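Local structure of protein DOA1 (Saccharomyces cerevisiae, 3ODT) at residues 20-26 / 270-275; 63-69 / 106-112; 15-21 / 283-289; 188-193 / 228-233. The protein probably binds ubiquitin through its seven-bladed WD40 beta-propeller domain, consistent with a role in regulating the turnover of F-box proteins. One frame throughout, in Å; residues are numbered along the deposited sequence. Where two conformers were deposited one is given.

Contact 1. Residues 20-26 / 270-275; sequences DVRDVVA and WSVDCM
Trp270 lies against the start of strand 21-26. CB and CG pass beside the Val21 carbonyl, and Val21 O approaches the ring edge 3.2 Å from Trp270 CD1, a buried oxygen with no hydrogen-bond partner in the model. Beyond it, Trp270 NE1 donates to Asp20 OD2 (3.0 Å, 152° at the hydrogen), meeting that oxygen on its anti side and out of the carboxylate plane. One indole face carries Arg22. Its CD sits over the five-membered ring, and the guanidinium lies flat on the other, planes 23° apart, with Arg22 CZ 3.7 Å from the centroid of the Trp270 six-membered ring, a cation-pi stack. At the far rim Arg22 NH1 lies 3.3 Å from Trp270 CZ2 and also over CH2. Bends at chi2 (-67°) and chi3 fold the arginine back over the indole, whose opposite face stacks on Tyr229. A leucine in place of Trp270 would probably leave Asp20 OD2 without this donor and the guanidinium free to turn.

The strands are nearly parallel innermost strands of adjacent propeller blades, joined through side chains. Trp270 and Ser271 form a classic bulge opposite Gly283. Ser271 OG donates to the anti lone pair of Asp23 OD1 (2.7 Å), while Asp23 OD2 accepts from Val65 N. Farther along, Asp273 OD2 receives a nearly straight bond from Ala26 N (2.9 Å), and Asp273 OD1 is salt-bridged to Lys232.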
# COMPACT_ATOMS: atom_id res chain seq x y z
N ASP A 20 6.46 3.50 14.33
CA ASP A 20 5.29 3.53 13.48
C ASP A 20 5.23 2.32 12.57
O ASP A 20 6.26 1.91 12.01
CB ASP A 20 5.28 4.78 12.57
CG ASP A 20 5.07 6.07 13.34
OD1 ASP A 20 5.31 6.11 14.54
OD2 ASP A 20 4.63 7.04 12.71
N VAL A 21 4.01 1.80 12.37
CA VAL A 21 3.77 0.79 11.35
C VAL A 21 3.50 1.52 10.03
O VAL A 21 2.54 2.27 9.89
CB VAL A 21 2.59 -0.11 11.70
CG1 VAL A 21 2.37 -1.13 10.60
CG2 VAL A 21 2.83 -0.79 13.04
N ARG A 22 4.37 1.32 9.06
CA ARG A 22 4.32 2.10 7.84
C ARG A 22 3.61 1.42 6.68
O ARG A 22 3.18 2.08 5.74
CB ARG A 22 5.74 2.42 7.41
CG ARG A 22 6.51 3.34 8.37
CD ARG A 22 5.93 4.75 8.40
NE ARG A 22 5.77 5.27 7.05
CZ ARG A 22 5.68 6.54 6.71
NH1 ARG A 22 5.79 7.47 7.64
NH2 ARG A 22 5.51 6.88 5.43
N ASP A 23 3.51 0.11 6.74
CA ASP A 23 2.87 -0.65 5.68
C ASP A 23 2.44 -2.02 6.20
O ASP A 23 3.12 -2.64 7.03
CB ASP A 23 3.80 -0.78 4.47
CG ASP A 23 3.02 -0.89 3.14
OD1 ASP A 23 1.77 -0.74 3.13
OD2 ASP A 23 3.67 -1.08 2.09
N VAL A 24 1.26 -2.46 5.73
CA VAL A 24 0.66 -3.74 6.08
C VAL A 24 0.19 -4.46 4.82
O VAL A 24 -0.21 -3.83 3.83
CB VAL A 24 -0.52 -3.56 7.08
CG1 VAL A 24 -0.02 -2.87 8.35
CG2 VAL A 24 -1.63 -2.74 6.46
N VAL A 25 0.16 -5.79 4.88
CA VAL A 25 -0.29 -6.58 3.76
C VAL A 25 -1.00 -7.83 4.27
O VAL A 25 -0.57 -8.47 5.24
CB VAL A 25 0.90 -6.93 2.79
CG1 VAL A 25 1.96 -7.81 3.46
CG2 VAL A 25 0.41 -7.57 1.51
N ALA A 26 -2.08 -8.21 3.58
CA ALA A 26 -2.72 -9.48 3.78
C ALA A 26 -1.90 -10.58 3.10
O ALA A 26 -1.48 -10.46 1.93
CB ALA A 26 -4.11 -9.46 3.19
N TRP A 270 -1.01 5.20 8.43
CA TRP A 270 -0.12 5.10 7.28
C TRP A 270 -0.57 4.17 6.17
O TRP A 270 -0.23 4.39 5.01
CB TRP A 270 1.28 4.68 7.73
CG TRP A 270 1.92 5.66 8.61
CD1 TRP A 270 2.25 5.50 9.92
CD2 TRP A 270 2.32 6.98 8.25
NE1 TRP A 270 2.82 6.66 10.41
CE2 TRP A 270 2.87 7.58 9.39
CE3 TRP A 270 2.23 7.72 7.07
CZ2 TRP A 270 3.36 8.88 9.39
CZ3 TRP A 270 2.73 9.02 7.06
CH2 TRP A 270 3.26 9.59 8.23
N SER A 271 -1.24 3.09 6.54
CA SER A 271 -1.47 2.02 5.58
C SER A 271 -2.71 1.21 5.92
O SER A 271 -3.05 0.99 7.09
CB SER A 271 -0.25 1.10 5.58
OG SER A 271 -0.39 0.06 4.62
N VAL A 272 -3.40 0.81 4.86
CA VAL A 272 -4.47 -0.19 4.93
C VAL A 272 -4.27 -1.24 3.86
O VAL A 272 -3.64 -0.99 2.80
CB VAL A 272 -5.86 0.44 4.72
CG1 VAL A 272 -6.25 1.28 5.94
CG2 VAL A 272 -5.89 1.32 3.47
N ASP A 273 -4.77 -2.43 4.15
CA ASP A 273 -4.90 -3.48 3.14
C ASP A 273 -6.14 -4.27 3.48
O ASP A 273 -6.67 -4.17 4.58
CB ASP A 273 -3.66 -4.36 3.09
CG ASP A 273 -3.50 -5.10 1.75
OD1 ASP A 273 -3.82 -4.50 0.73
OD2 ASP A 273 -3.05 -6.24 1.71
N CYS A 274 -6.60 -5.04 2.49
CA CYS A 274 -7.85 -5.80 2.54
C CYS A 274 -7.61 -7.32 2.41
O CYS A 274 -7.03 -7.79 1.42
CB CYS A 274 -8.80 -5.32 1.43
SG CYS A 274 -9.23 -3.53 1.49
N MSE A 275 -8.06 -8.07 3.41
CA MSE A 275 -8.15 -9.51 3.29
C MSE A 275 -9.17 -9.90 2.24
O MSE A 275 -10.07 -9.12 1.90
CB MSE A 275 -8.59 -10.13 4.62
CG MSE A 275 -7.49 -10.80 5.38
SE MSE A 275 -8.10 -11.13 7.18
CE MSE A 275 -7.41 -9.47 7.85

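Contact 2. Residues 63-69 / 106-112; sequences NSVCYDS and NVCSLSF
Asn63 and Asn106 join their amides at one end of this strand pair: Asn63 ND2 donates to Asn106 OD1 (2.9 Å, 156° at the hydrogen). The acceptor lies in the amide plane of Asn63, yet the two amide planes stand almost at right angles. Beside them, Ser64 OG donates to Val107 O at 3.0 Å, coming from above the carbonyl plane. With chi1 of 57° the hydroxyl sits between its own backbone N and carbonyl carbon, where a weak bond also ties it to Gly77 O. Strands 63-68 and 107-112 are parallel inner strands of neighbouring WD40 propeller blades, each with a classic bulge, and their backbones bond elsewhere: those of Asn63 and Ser64, for example, pair with Gly77.

Mid-strand the contact turns apolar, Cys66 SG resting 3.9 Å from Leu110 CB. At the far end Asp68 lies over a face of Phe112, its CA 3.7 Å from the Phe112 ring centroid and its carboxylate stacked at 24° to the ring, Asp68 CG lying 3.3 Å from Phe112 CE1. Asp68 OD1 is meanwhile satisfied by Glu70 N and Lys71 N. Replacing Phe112 by an alanine takes away the ring, which would probably leave a gap against Asp68 CA and its carboxylate. Amide and hydroxyl bonds thus fix one end and sulfur packs the middle, while Asp68 OD1, already satisfied, needs no partner across the strands.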
# COMPACT_ATOMS: atom_id res chain seq x y z
N ASN A 63 9.51 0.92 5.18
CA ASN A 63 8.39 1.76 4.73
C ASN A 63 7.39 1.11 3.81
O ASN A 63 6.30 1.62 3.61
CB ASN A 63 8.94 3.03 4.11
CG ASN A 63 9.61 3.93 5.13
OD1 ASN A 63 9.04 4.18 6.19
ND2 ASN A 63 10.83 4.39 4.83
N SER A 64 7.76 -0.04 3.25
CA SER A 64 6.92 -0.72 2.28
C SER A 64 7.04 -2.24 2.42
O SER A 64 8.10 -2.79 2.79
CB SER A 64 7.28 -0.25 0.87
OG SER A 64 8.64 -0.49 0.59
N VAL A 65 5.95 -2.91 2.07
CA VAL A 65 5.88 -4.37 2.09
C VAL A 65 4.88 -4.82 1.03
O VAL A 65 3.92 -4.08 0.70
CB VAL A 65 5.44 -4.90 3.50
CG1 VAL A 65 3.97 -4.56 3.78
CG2 VAL A 65 5.71 -6.39 3.68
N CYS A 66 5.12 -6.01 0.48
CA CYS A 66 4.13 -6.70 -0.34
C CYS A 66 4.40 -8.19 -0.22
O CYS A 66 5.35 -8.62 0.46
CB CYS A 66 4.15 -6.23 -1.80
SG CYS A 66 5.61 -6.70 -2.74
N TYR A 67 3.56 -8.98 -0.88
CA TYR A 67 3.61 -10.42 -0.72
C TYR A 67 3.59 -11.08 -2.11
O TYR A 67 2.68 -10.84 -2.91
CB TYR A 67 2.43 -10.92 0.12
CG TYR A 67 2.37 -12.43 0.26
CD1 TYR A 67 3.44 -13.13 0.81
CD2 TYR A 67 1.25 -13.15 -0.14
CE1 TYR A 67 3.40 -14.48 0.94
CE2 TYR A 67 1.21 -14.52 -0.01
CZ TYR A 67 2.30 -15.18 0.53
OH TYR A 67 2.31 -16.56 0.67
N ASP A 68 4.65 -11.84 -2.38
CA ASP A 68 4.76 -12.66 -3.58
C ASP A 68 4.15 -14.01 -3.20
O ASP A 68 4.72 -14.81 -2.46
CB ASP A 68 6.23 -12.80 -4.01
CG ASP A 68 6.43 -13.79 -5.17
OD1 ASP A 68 5.59 -14.71 -5.39
OD2 ASP A 68 7.48 -13.67 -5.87
N SER A 69 2.95 -14.22 -3.72
CA SER A 69 2.13 -15.36 -3.35
C SER A 69 2.55 -16.68 -4.02
O SER A 69 2.08 -17.76 -3.63
CB SER A 69 0.67 -15.05 -3.70
OG SER A 69 0.54 -14.58 -5.05
N ASN A 106 15.02 5.90 -0.58
CA ASN A 106 13.99 5.22 0.19
C ASN A 106 13.04 4.49 -0.74
O ASN A 106 12.53 5.09 -1.69
CB ASN A 106 13.21 6.24 1.01
CG ASN A 106 12.13 5.62 1.85
OD1 ASN A 106 12.25 4.49 2.35
ND2 ASN A 106 11.02 6.37 2.02
N VAL A 107 12.78 3.21 -0.44
CA VAL A 107 11.76 2.46 -1.14
C VAL A 107 10.46 2.64 -0.37
O VAL A 107 10.26 2.02 0.67
CB VAL A 107 12.13 0.98 -1.27
CG1 VAL A 107 11.07 0.25 -2.07
CG2 VAL A 107 13.50 0.83 -1.95
N CYS A 108 9.62 3.52 -0.89
CA CYS A 108 8.40 3.94 -0.19
C CYS A 108 7.13 3.21 -0.59
O CYS A 108 6.10 3.42 0.05
CB CYS A 108 8.16 5.46 -0.32
SG CYS A 108 8.22 6.07 -1.97
N SER A 109 7.20 2.38 -1.64
CA SER A 109 6.05 1.56 -1.99
C SER A 109 6.50 0.28 -2.65
O SER A 109 7.53 0.25 -3.33
CB SER A 109 5.07 2.31 -2.89
OG SER A 109 5.54 2.41 -4.23
N LEU A 110 5.69 -0.77 -2.47
CA LEU A 110 5.93 -2.06 -3.08
C LEU A 110 4.58 -2.64 -3.46
O LEU A 110 3.58 -2.49 -2.72
CB LEU A 110 6.64 -3.04 -2.13
CG LEU A 110 8.14 -2.85 -2.01
CD1 LEU A 110 8.67 -3.68 -0.85
CD2 LEU A 110 8.83 -3.25 -3.32
N SER A 111 4.54 -3.35 -4.59
CA SER A 111 3.35 -4.06 -5.01
C SER A 111 3.78 -5.29 -5.82
O SER A 111 4.82 -5.27 -6.48
CB SER A 111 2.48 -3.13 -5.86
OG SER A 111 1.20 -3.69 -6.06
N PHE A 112 2.97 -6.34 -5.76
CA PHE A 112 3.19 -7.54 -6.52
C PHE A 112 1.92 -7.93 -7.27
O PHE A 112 0.82 -7.95 -6.72
CB PHE A 112 3.62 -8.68 -5.58
CG PHE A 112 3.80 -9.99 -6.26
CD1 PHE A 112 5.03 -10.35 -6.77
CD2 PHE A 112 2.75 -10.90 -6.36
CE1 PHE A 112 5.22 -11.60 -7.37
CE2 PHE A 112 2.94 -12.14 -6.96
CZ PHE A 112 4.17 -12.47 -7.48

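Contact 3. Residues 15-21 / 283-289; sequences KGHDQDV and GSSDNLV
Val21 N binds Ser284 O (3.2 Å, 161° at the hydrogen), where the loop 15-20 enters its strand beside the end of strand 280-284. Ser284 opens a type I turn to Asn287, whose N reaches the same oxygen from the opposite face of the carbonyl plane, and the positive phi of Asn287 (78°) lets the chain swing back toward Val289. Gly283 packs directly against Val21: Val21 CG1 is 3.7 Å from Gly283 CA, and any CB there would collide with the methyl. The same methyl, Val21 CG1, meets Val289 CG2 at 4.0 Å, the two valines crossing at about a right angle, while Val21 CG2 lies against Asn287 O.

Asp20, Ser285 and Asn287 together bind a calcium ion. Three oxygens converge without a proton to share, Ser285 O lying 3.1 Å from both Asp20 OD1 and Asn287 OD1, a cluster consistent with chelation of the cation. The loop leads from strand 9-14, which completes the blade of strands 269-274, 280-284 and 289-293, into the first inner strand of the next. The N-terminal strand thus closes the propeller ring in the Velcro manner known from WD40 proteins.

Asn287 also lies against the loop backbone, with CB 3.4 Å from His17 O and its amide beside Asp18 and Gln19. The His17 imidazole is anchored by Ser34 OG and Asp38 OD2, as in the Asp-His-Ser/Thr-Trp tetrad of WD40 repeats. Within the turn, Ser284 OG donates to Asp286 OD1 at 2.6 Å, while Asp286 OD2 forms a salt bridge with Arg290.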
# COMPACT_ATOMS: atom_id res chain seq x y z
N LYS A 15 -0.12 -5.91 18.77
CA LYS A 15 0.88 -5.13 19.47
C LYS A 15 2.25 -5.83 19.37
O LYS A 15 2.34 -7.02 19.55
CB LYS A 15 0.46 -5.00 20.94
CG LYS A 15 1.38 -4.16 21.80
CD LYS A 15 0.87 -4.00 23.21
CE LYS A 15 1.81 -3.03 24.01
NZ LYS A 15 1.46 -2.77 25.44
N GLY A 16 3.29 -5.06 19.06
CA GLY A 16 4.63 -5.60 19.04
C GLY A 16 5.64 -4.62 18.46
O GLY A 16 6.78 -4.55 18.93
N HIS A 17 5.25 -3.87 17.43
CA HIS A 17 6.18 -2.92 16.86
C HIS A 17 6.51 -1.81 17.87
O HIS A 17 5.66 -1.38 18.65
CB HIS A 17 5.60 -2.29 15.59
CG HIS A 17 5.67 -3.18 14.38
ND1 HIS A 17 6.86 -3.57 13.83
CD2 HIS A 17 4.69 -3.77 13.65
CE1 HIS A 17 6.62 -4.32 12.77
NE2 HIS A 17 5.31 -4.47 12.65
N ASP A 18 7.74 -1.32 17.80
CA ASP A 18 8.18 -0.27 18.72
C ASP A 18 8.23 1.14 18.09
O ASP A 18 8.60 2.10 18.76
CB ASP A 18 9.56 -0.62 19.25
CG ASP A 18 9.55 -1.89 20.05
OD1 ASP A 18 8.58 -2.09 20.82
OD2 ASP A 18 10.53 -2.66 19.91
N GLN A 19 7.93 1.23 16.79
CA GLN A 19 7.80 2.52 16.12
C GLN A 19 6.70 2.41 15.06
O GLN A 19 6.08 1.36 14.92
CB GLN A 19 9.14 2.93 15.47
CG GLN A 19 10.28 3.14 16.45
CD GLN A 19 10.11 4.35 17.34
OE1 GLN A 19 9.36 5.28 17.01
NE2 GLN A 19 10.81 4.36 18.48
N ASP A 20 6.46 3.50 14.33
CA ASP A 20 5.29 3.53 13.48
C ASP A 20 5.23 2.32 12.57
O ASP A 20 6.26 1.91 12.01
CB ASP A 20 5.28 4.78 12.57
CG ASP A 20 5.07 6.07 13.34
OD1 ASP A 20 5.31 6.11 14.54
OD2 ASP A 20 4.63 7.04 12.71
N VAL A 21 4.01 1.80 12.37
CA VAL A 21 3.77 0.79 11.35
C VAL A 21 3.50 1.52 10.03
O VAL A 21 2.54 2.27 9.89
CB VAL A 21 2.59 -0.11 11.70
CG1 VAL A 21 2.37 -1.13 10.60
CG2 VAL A 21 2.83 -0.79 13.04
N GLY A 283 -2.28 -0.05 9.62
CA GLY A 283 -1.03 0.27 10.29
C GLY A 283 -0.99 1.75 10.63
O GLY A 283 -1.21 2.60 9.78
N SER A 284 -0.63 2.08 11.87
CA SER A 284 -0.71 3.44 12.35
C SER A 284 0.49 3.90 13.18
O SER A 284 1.39 3.11 13.56
CB SER A 284 -2.03 3.68 13.09
OG SER A 284 -2.27 2.66 14.02
N SER A 285 0.51 5.19 13.47
CA SER A 285 1.63 5.80 14.15
C SER A 285 1.74 5.48 15.65
O SER A 285 2.74 5.81 16.28
CB SER A 285 1.55 7.32 14.00
OG SER A 285 0.35 7.81 14.56
N ASP A 286 0.70 4.85 16.20
CA ASP A 286 0.76 4.41 17.59
C ASP A 286 1.47 3.06 17.70
O ASP A 286 1.46 2.42 18.75
CB ASP A 286 -0.64 4.33 18.21
CG ASP A 286 -1.59 3.46 17.42
OD1 ASP A 286 -1.21 2.93 16.39
OD2 ASP A 286 -2.74 3.33 17.86
N ASN A 287 2.02 2.61 16.58
CA ASN A 287 2.86 1.41 16.49
C ASN A 287 2.05 0.12 16.49
O ASN A 287 2.60 -0.97 16.64
CB ASN A 287 3.93 1.35 17.58
CG ASN A 287 4.68 2.68 17.75
OD1 ASN A 287 4.72 3.56 16.87
ND2 ASN A 287 5.31 2.81 18.90
N LEU A 288 0.75 0.26 16.31
CA LEU A 288 -0.15 -0.86 16.28
C LEU A 288 -0.57 -1.24 14.85
O LEU A 288 -0.70 -0.38 13.96
CB LEU A 288 -1.43 -0.54 17.06
CG LEU A 288 -1.23 -0.37 18.56
CD1 LEU A 288 -2.51 0.11 19.18
CD2 LEU A 288 -0.72 -1.69 19.18
N VAL A 289 -0.82 -2.52 14.69
CA VAL A 289 -1.61 -3.04 13.59
C VAL A 289 -3.01 -3.34 14.16
O VAL A 289 -3.13 -3.85 15.28
CB VAL A 289 -0.96 -4.32 13.02
CG1 VAL A 289 -1.85 -4.91 11.96
CG2 VAL A 289 0.44 -4.04 12.46

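Contact 4. Residues 188-193 / 228-233; sequences RHLAVV and VYCIKL
Arg188 and Tyr229 run side by side in the same direction, the guanidinium laying one face over the CD1-CE1 side of the tyrosine. Arg188 CZ is 3.4 Å from Tyr229 CD1, but the planes are 48° apart and the groups do not stack flat. Next along, His189 takes Cys230 SG over one face of its ring, 4.3 Å from the centroid. Its CD2 approaches Ile231 O at 3.5 Å near the ring plane, and Lys232 CE comes near that plane beside NE2. The histidine's chi1 of -138° lies well off a staggered value and is accompanied by a weak bond from His189 ND1 to Arg188 O. Beyond it the contact is aliphatic: Ile231 CD1 lies 4.5 Å from Ala191 CB, Leu233 CG rests 4.1 Å from Ala191 CB, and Leu233 CD1 meets Val193 CG2 at 4.0 Å.

These are nearly parallel inner strands of successive propeller blades, each with a classic bulge, Arg188 and His189 opposite Cys201, Tyr229 and Cys230 opposite Cys242. The buried Val228 O, Ile231 N and Ile231 O find no polar partner in the model.

A second shell sets the large side chains. Trp146 makes a cation-pi contact with Arg188, whereas Tyr229 is held by its hydroxyl bond to Glu244. Lys232 NZ bonds to Val272 O.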
# COMPACT_ATOMS: atom_id res chain seq x y z
N ARG A 188 -0.01 10.52 -3.55
CA ARG A 188 0.53 9.60 -2.58
C ARG A 188 0.25 8.12 -2.88
O ARG A 188 1.02 7.24 -2.49
CB ARG A 188 -0.04 9.91 -1.20
CG ARG A 188 0.42 11.23 -0.60
CD ARG A 188 1.87 11.24 -0.32
NE ARG A 188 2.34 10.36 0.77
CZ ARG A 188 2.82 10.77 1.94
NH1 ARG A 188 2.84 12.08 2.25
NH2 ARG A 188 3.27 9.87 2.80
N HIS A 189 -0.86 7.84 -3.54
CA HIS A 189 -1.20 6.43 -3.73
C HIS A 189 -2.16 6.20 -4.87
O HIS A 189 -2.89 7.10 -5.29
CB HIS A 189 -1.75 5.81 -2.42
CG HIS A 189 -1.21 4.43 -2.17
ND1 HIS A 189 0.10 4.19 -1.82
CD2 HIS A 189 -1.81 3.21 -2.24
CE1 HIS A 189 0.29 2.90 -1.69
NE2 HIS A 189 -0.85 2.27 -1.95
N LEU A 190 -2.17 4.97 -5.35
CA LEU A 190 -2.94 4.55 -6.49
C LEU A 190 -3.62 3.21 -6.24
O LEU A 190 -3.06 2.34 -5.58
CB LEU A 190 -2.03 4.41 -7.70
CG LEU A 190 -1.21 5.61 -8.18
CD1 LEU A 190 -0.17 5.16 -9.18
CD2 LEU A 190 -2.15 6.63 -8.79
N ALA A 191 -4.79 3.01 -6.83
CA ALA A 191 -5.37 1.67 -6.95
C ALA A 191 -5.95 1.54 -8.36
O ALA A 191 -6.67 2.45 -8.83
CB ALA A 191 -6.47 1.42 -5.93
N VAL A 192 -5.52 0.51 -9.08
CA VAL A 192 -6.04 0.24 -10.41
C VAL A 192 -7.38 -0.51 -10.33
O VAL A 192 -7.47 -1.58 -9.75
CB VAL A 192 -5.00 -0.53 -11.25
CG1 VAL A 192 -5.56 -0.87 -12.64
CG2 VAL A 192 -3.69 0.26 -11.29
N VAL A 193 -8.42 0.08 -10.88
CA VAL A 193 -9.72 -0.56 -10.90
C VAL A 193 -9.77 -1.62 -12.03
O VAL A 193 -10.10 -2.79 -11.82
CB VAL A 193 -10.82 0.48 -11.09
CG1 VAL A 193 -12.20 -0.18 -11.21
CG2 VAL A 193 -10.81 1.48 -9.94
N VAL A 228 -4.00 12.22 2.45
CA VAL A 228 -4.46 10.86 2.27
C VAL A 228 -3.25 10.02 1.85
O VAL A 228 -2.64 10.29 0.81
CB VAL A 228 -5.61 10.73 1.26
CG1 VAL A 228 -6.17 9.32 1.32
CG2 VAL A 228 -6.69 11.76 1.53
N TYR A 229 -2.90 9.01 2.66
CA TYR A 229 -1.68 8.24 2.44
C TYR A 229 -1.86 6.94 1.67
O TYR A 229 -0.93 6.49 1.01
CB TYR A 229 -1.04 7.90 3.78
CG TYR A 229 -0.56 9.08 4.59
CD1 TYR A 229 0.16 10.12 4.00
CD2 TYR A 229 -0.83 9.17 5.93
CE1 TYR A 229 0.61 11.19 4.74
CE2 TYR A 229 -0.35 10.24 6.69
CZ TYR A 229 0.34 11.25 6.08
OH TYR A 229 0.80 12.29 6.81
N CYS A 230 -3.05 6.32 1.77
CA CYS A 230 -3.18 4.98 1.23
C CYS A 230 -4.63 4.78 0.84
O CYS A 230 -5.51 5.32 1.50
CB CYS A 230 -2.79 3.94 2.29
SG CYS A 230 -2.71 2.23 1.65
N ILE A 231 -4.85 4.07 -0.28
CA ILE A 231 -6.16 3.62 -0.71
C ILE A 231 -6.04 2.19 -1.22
O ILE A 231 -5.01 1.79 -1.77
CB ILE A 231 -6.73 4.48 -1.85
CG1 ILE A 231 -5.69 4.72 -2.94
CG2 ILE A 231 -7.23 5.79 -1.31
CD1 ILE A 231 -6.16 5.50 -4.13
N LYS A 232 -7.11 1.42 -1.02
CA LYS A 232 -7.24 0.06 -1.50
C LYS A 232 -8.68 -0.19 -1.91
O LYS A 232 -9.58 0.48 -1.43
CB LYS A 232 -6.85 -0.98 -0.44
CG LYS A 232 -5.38 -0.96 -0.03
CD LYS A 232 -4.47 -1.51 -1.11
CE LYS A 232 -3.04 -1.05 -0.87
NZ LYS A 232 -2.41 -1.67 0.35
N LEU A 233 -8.87 -1.14 -2.80
CA LEU A 233 -10.21 -1.62 -3.15
C LEU A 233 -10.54 -2.89 -2.38
O LEU A 233 -9.78 -3.85 -2.36
CB LEU A 233 -10.32 -1.89 -4.66
CG LEU A 233 -10.00 -0.68 -5.54
CD1 LEU A 233 -9.93 -1.05 -7.02
CD2 LEU A 233 -11.05 0.42 -5.28

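How the contacts relate
Contacts 1, 2 and 4 join inner strands of neighbouring blades, with centres 6 to 7 Å from that of the chain and at most one exposed residue each, whereas contact 3 lies about 16 Å out, in loops at the edge of one blade pair, with three exposed residues. Contacts 1 and 3 share Asp20 and Val21 and hold the same two blades together where the ring closes, one through strands, the other through a turn and a calcium site. Contact 1 also touches contacts 2 and 4, which do not touch each other. Across the strand interfaces the chemistry shifts from charged and polar side-chain bonds in contact 1, through mixed bonding in contact 2, to packing in contact 4.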